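Local atomic coordinates of leucine aminopeptidase 2, chloroplastic (Streptomyces sp. BC16019, PDB entry 5LHJ), a protein that probably removes N-terminal amino acids from peptides as a manganese-dependent M17 aminopeptidase and takes part in the maturation of bottromycin. Residues 221-233 and 319-332. Residues are numbered along the deposited sequence; the frame is centred on the assembly and turned at random. Where two conformers were deposited one is given.
Sequences ELGLTGLTAVGRG and DGGALRVGDVVRHL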
loop_
_atom_site.group_PDB
_atom_site.type_symbol
_atom_site.label_atom_id
_atom_site.label_comp_id
_atom_site.label_asym_id
_atom_site.label_seq_id
_atom_site.Cartn_x
_atom_site.Cartn_y
_atom_site.Cartn_z
ATOM N N GLU A 221 -13.340 5.404 -41.308
ATOM C CA GLU A 221 -14.664 5.369 -41.957
ATOM C C GLU A 221 -15.716 4.492 -41.265
ATOM O O GLU A 221 -16.901 4.747 -41.409
ATOM C CB GLU A 221 -14.533 4.894 -43.414
ATOM C CG GLU A 221 -13.969 5.944 -44.347
ATOM C CD GLU A 221 -13.707 5.438 -45.762
ATOM O OE1 GLU A 221 -14.012 4.261 -46.076
ATOM O OE2 GLU A 221 -13.176 6.237 -46.574
ATOM N N LEU A 222 -15.283 3.453 -40.545
ATOM C CA LEU A 222 -16.205 2.526 -39.893
ATOM C C LEU A 222 -16.799 3.091 -38.612
ATOM O O LEU A 222 -17.809 2.587 -38.146
ATOM C CB LEU A 222 -15.525 1.191 -39.592
ATOM C CG LEU A 222 -14.887 0.453 -40.762
ATOM C CD1 LEU A 222 -14.443 -0.924 -40.282
ATOM C CD2 LEU A 222 -15.843 0.343 -41.940
ATOM N N GLY A 223 -16.193 4.135 -38.055
ATOM C CA GLY A 223 -16.757 4.803 -36.879
ATOM C C GLY A 223 -16.611 4.014 -35.582
ATOM O O GLY A 223 -17.425 4.183 -34.655
ATOM N N LEU A 224 -15.577 3.175 -35.510
ATOM C CA LEU A 224 -15.277 2.387 -34.301
ATOM C C LEU A 224 -14.469 3.279 -33.352
ATOM O O LEU A 224 -13.253 3.125 -33.195
ATOM C CB LEU A 224 -14.519 1.101 -34.661
ATOM C CG LEU A 224 -15.196 0.187 -35.700
ATOM C CD1 LEU A 224 -14.349 -1.029 -36.024
ATOM C CD2 LEU A 224 -16.580 -0.244 -35.255
ATOM N N THR A 225 -15.183 4.211 -32.722
ATOM C CA THR A 225 -14.581 5.307 -31.960
ATOM C C THR A 225 -13.819 4.825 -30.742
ATOM O O THR A 225 -12.781 5.376 -30.397
ATOM C CB THR A 225 -15.651 6.305 -31.472
ATOM O OG1 THR A 225 -16.580 6.565 -32.533
ATOM C CG2 THR A 225 -15.009 7.605 -31.020
ATOM N N GLY A 226 -14.357 3.803 -30.083
ATOM C CA GLY A 226 -13.711 3.247 -28.896
ATOM C C GLY A 226 -12.347 2.665 -29.227
ATOM O O GLY A 226 -11.358 2.942 -28.549
ATOM N N LEU A 227 -12.289 1.878 -30.299
ATOM C CA LEU A 227 -11.033 1.287 -30.765
ATOM C C LEU A 227 -9.973 2.353 -31.082
ATOM O O LEU A 227 -8.833 2.250 -30.624
ATOM C CB LEU A 227 -11.287 0.410 -32.000
ATOM C CG LEU A 227 -10.055 -0.151 -32.725
ATOM C CD1 LEU A 227 -9.221 -1.045 -31.824
ATOM C CD2 LEU A 227 -10.523 -0.919 -33.953
ATOM N N THR A 228 -10.342 3.363 -31.867
ATOM C CA THR A 228 -9.386 4.420 -32.243
ATOM C C THR A 228 -8.959 5.279 -31.024
ATOM O O THR A 228 -7.789 5.609 -30.907
ATOM C CB THR A 228 -9.887 5.262 -33.429
ATOM O OG1 THR A 228 -11.174 5.775 -33.157
ATOM C CG2 THR A 228 -9.999 4.415 -34.649
ATOM N N ALA A 229 -9.870 5.557 -30.086
ATOM C CA ALA A 229 -9.515 6.315 -28.858
ATOM C C ALA A 229 -8.552 5.568 -27.942
ATOM O O ALA A 229 -7.545 6.133 -27.469
ATOM C CB ALA A 229 -10.773 6.693 -28.082
ATOM N N VAL A 230 -8.875 4.304 -27.677
ATOM C CA VAL A 230 -8.050 3.460 -26.815
ATOM C C VAL A 230 -6.671 3.242 -27.445
ATOM O O VAL A 230 -5.668 3.311 -26.762
ATOM C CB VAL A 230 -8.750 2.120 -26.520
ATOM C CG1 VAL A 230 -7.779 1.080 -25.961
ATOM C CG2 VAL A 230 -9.921 2.350 -25.568
ATOM N N GLY A 231 -6.642 3.020 -28.757
ATOM C CA GLY A 231 -5.417 2.663 -29.450
ATOM C C GLY A 231 -4.465 3.809 -29.740
ATOM O O GLY A 231 -3.347 3.569 -30.173
ATOM N N ARG A 232 -4.885 5.054 -29.531
ATOM C CA ARG A 232 -4.095 6.185 -30.028
ATOM C C ARG A 232 -2.781 6.469 -29.293
ATOM O O ARG A 232 -1.848 6.988 -29.908
ATOM C CB ARG A 232 -4.932 7.454 -30.098
ATOM C CG ARG A 232 -5.179 8.162 -28.797
ATOM C CD ARG A 232 -5.744 9.545 -29.094
ATOM N NE ARG A 232 -5.943 10.357 -27.900
ATOM C CZ ARG A 232 -6.991 10.274 -27.080
ATOM N NH1 ARG A 232 -7.960 9.368 -27.282
ATOM N NH2 ARG A 232 -7.071 11.104 -26.049
ATOM N N GLY A 233 -2.706 6.161 -27.995
ATOM C CA GLY A 233 -1.465 6.427 -27.238
ATOM C C GLY A 233 -0.249 5.659 -27.754
ATOM O O GLY A 233 0.872 6.181 -27.815
ATOM N N ASP A 319 1.241 7.650 -22.829
ATOM C CA ASP A 319 1.866 8.462 -23.873
ATOM C C ASP A 319 1.317 9.865 -23.752
ATOM O O ASP A 319 0.229 10.067 -23.191
ATOM C CB ASP A 319 1.491 7.926 -25.262
ATOM C CG ASP A 319 2.288 8.576 -26.365
ATOM O OD1 ASP A 319 3.479 8.239 -26.478
ATOM O OD2 ASP A 319 1.715 9.408 -27.119
ATOM N N GLY A 320 2.053 10.827 -24.286
ATOM C CA GLY A 320 1.576 12.202 -24.365
ATOM C C GLY A 320 0.269 12.401 -25.108
ATOM O O GLY A 320 -0.415 13.411 -24.879
ATOM N N GLY A 321 -0.040 11.488 -26.034
ATOM C CA GLY A 321 -1.311 11.490 -26.763
ATOM C C GLY A 321 -2.303 10.409 -26.383
ATOM O O GLY A 321 -3.203 10.123 -27.158
ATOM N N ALA A 322 -2.179 9.840 -25.184
ATOM C CA ALA A 322 -3.026 8.715 -24.764
ATOM C C ALA A 322 -4.398 9.150 -24.259
ATOM O O ALA A 322 -4.588 10.274 -23.803
ATOM C CB ALA A 322 -2.327 7.900 -23.689
ATOM N N LEU A 323 -5.345 8.217 -24.318
ATOM C CA LEU A 323 -6.698 8.426 -23.804
ATOM C C LEU A 323 -6.672 8.902 -22.352
ATOM O O LEU A 323 -5.955 8.336 -21.531
ATOM C CB LEU A 323 -7.487 7.115 -23.902
ATOM C CG LEU A 323 -8.984 7.167 -23.553
ATOM C CD1 LEU A 323 -9.762 8.210 -24.330
ATOM C CD2 LEU A 323 -9.579 5.800 -23.799
ATOM N N ARG A 324 -7.421 9.960 -22.052
ATOM C CA ARG A 324 -7.368 10.604 -20.739
ATOM C C ARG A 324 -8.572 10.233 -19.893
ATOM O O ARG A 324 -9.676 10.106 -20.397
ATOM C CB ARG A 324 -7.341 12.135 -20.873
ATOM C CG ARG A 324 -6.112 12.729 -21.570
ATOM C CD ARG A 324 -6.366 14.128 -22.118
ATOM N NE ARG A 324 -7.157 13.963 -23.317
ATOM C CZ ARG A 324 -6.955 14.498 -24.509
ATOM N NH1 ARG A 324 -6.027 15.425 -24.760
ATOM N NH2 ARG A 324 -7.796 14.126 -25.466
ATOM N N VAL A 325 -8.360 10.143 -18.584
ATOM C CA VAL A 325 -9.466 10.058 -17.632
ATOM C C VAL A 325 -10.321 11.324 -17.761
ATOM O O VAL A 325 -9.781 12.443 -17.771
ATOM C CB VAL A 325 -8.943 9.914 -16.179
ATOM C CG1 VAL A 325 -10.085 10.024 -15.170
ATOM C CG2 VAL A 325 -8.199 8.594 -16.025
ATOM N N GLY A 326 -11.633 11.148 -17.892
ATOM C CA GLY A 326 -12.558 12.271 -18.108
ATOM C C GLY A 326 -12.966 12.473 -19.556
ATOM O O GLY A 326 -13.955 13.176 -19.823
ATOM N N ASP A 327 -12.233 11.873 -20.493
ATOM C CA ASP A 327 -12.621 11.930 -21.905
ATOM C C ASP A 327 -13.953 11.242 -22.127
ATOM O O ASP A 327 -14.347 10.365 -21.355
ATOM C CB ASP A 327 -11.562 11.308 -22.809
ATOM C CG ASP A 327 -10.350 12.212 -23.007
ATOM O OD1 ASP A 327 -10.360 13.372 -22.518
ATOM O OD2 ASP A 327 -9.392 11.749 -23.664
ATOM N N VAL A 328 -14.643 11.674 -23.172
ATOM C CA VAL A 328 -15.918 11.091 -23.538
ATOM C C VAL A 328 -15.797 10.549 -24.951
ATOM O O VAL A 328 -15.343 11.259 -25.868
ATOM C CB VAL A 328 -17.079 12.105 -23.376
ATOM C CG1 VAL A 328 -18.369 11.570 -23.984
ATOM C CG2 VAL A 328 -17.283 12.432 -21.907
ATOM N N VAL A 329 -16.204 9.291 -25.117
ATOM C CA VAL A 329 -16.258 8.627 -26.413
ATOM C C VAL A 329 -17.703 8.655 -26.919
ATOM O O VAL A 329 -18.619 8.224 -26.212
ATOM C CB VAL A 329 -15.754 7.169 -26.317
ATOM C CG1 VAL A 329 -15.979 6.429 -27.630
ATOM C CG2 VAL A 329 -14.283 7.154 -25.915
ATOM N N ARG A 330 -17.895 9.155 -28.141
ATOM C CA ARG A 330 -19.182 9.082 -28.832
ATOM C C ARG A 330 -19.153 7.872 -29.767
ATOM O O ARG A 330 -18.410 7.852 -30.751
ATOM C CB ARG A 330 -19.439 10.379 -29.612
ATOM C CG ARG A 330 -20.652 10.380 -30.544
ATOM C CD ARG A 330 -21.897 11.033 -29.988
ATOM N NE ARG A 330 -21.668 12.320 -29.315
ATOM C CZ ARG A 330 -22.614 13.006 -28.670
ATOM N NH1 ARG A 330 -23.871 12.561 -28.632
ATOM N NH2 ARG A 330 -22.301 14.144 -28.050
ATOM N N HIS A 331 -19.995 6.889 -29.463
ATOM C CA HIS A 331 -19.963 5.599 -30.143
ATOM C C HIS A 331 -20.722 5.615 -31.463
ATOM O O HIS A 331 -21.414 6.596 -31.798
ATOM C CB HIS A 331 -20.531 4.508 -29.223
ATOM C CG HIS A 331 -19.684 4.239 -28.021
ATOM N ND1 HIS A 331 -18.505 3.525 -28.080
ATOM C CD2 HIS A 331 -19.851 4.580 -26.724
ATOM C CE1 HIS A 331 -17.982 3.443 -26.869
ATOM N NE2 HIS A 331 -18.776 4.078 -26.031
ATOM N N LEU A 332 -20.595 4.509 -32.196
ATOM C CA LEU A 332 -21.265 4.304 -33.497
ATOM C C LEU A 332 -22.801 4.406 -33.448
ATOM O O LEU A 332 -23.421 4.777 -34.458
ATOM C CB LEU A 332 -20.846 2.932 -34.061
ATOM C CG LEU A 332 -21.337 2.493 -35.449
ATOM C CD1 LEU A 332 -20.872 3.471 -36.503
ATOM C CD2 LEU A 332 -20.788 1.105 -35.762
HETATM O O HOH W 1 -4.688 5.820 -25.877
HETATM O O HOH W 2 -4.529 12.574 -25.430
HETATM O O HOH W 3 0.107 9.120 -29.349
HETATM O O HOH W 4 -2.551 10.391 -30.012
#
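The backbone oxygens of Leu222 and Gly223 rest on Leu332, whose CD1 lies 3.6 Å from Leu222 O. Thr225 opens helix 225-231; in the modelled conformer its OG1 probably donates to Arg330 O at 2.9 Å, while CG2, anti to the backbone N, lies alongside Val329 CG1 (3.7 Å). One turn on, Ala229 CB touches Val329 CG2 and Leu323 CD1. Val230 CG2 meets Leu323 CD2 at 3.9 Å; this valine also packs on Glu345, a ligand of both manganese ions in structures of this protein, though no metal is bound here. Arg232 follows, extended from CG to NE, one guanidinium face over the Ala322-Leu323 backbone. Its NH2 makes a weak 3.4 Å salt bridge to Asp327 OD2, which also takes Arg324 N and NE, and lies 3.2 Å from Arg324 NH2, a like-charged donor, the guanidinium planes 49° apart. With an alanine here Asp327 would probably lose one of its arginines and the Leu323 backbone its cover. Gly233 CA comes within 3.7 Å of Ala322 CA, and water 1 links Gly233 N to Leu323 N. Arg324 also pairs with Glu315 of the second subunit, so two carboxylates probably offset the arginines' closeness, coupling this helix to the subunit interface.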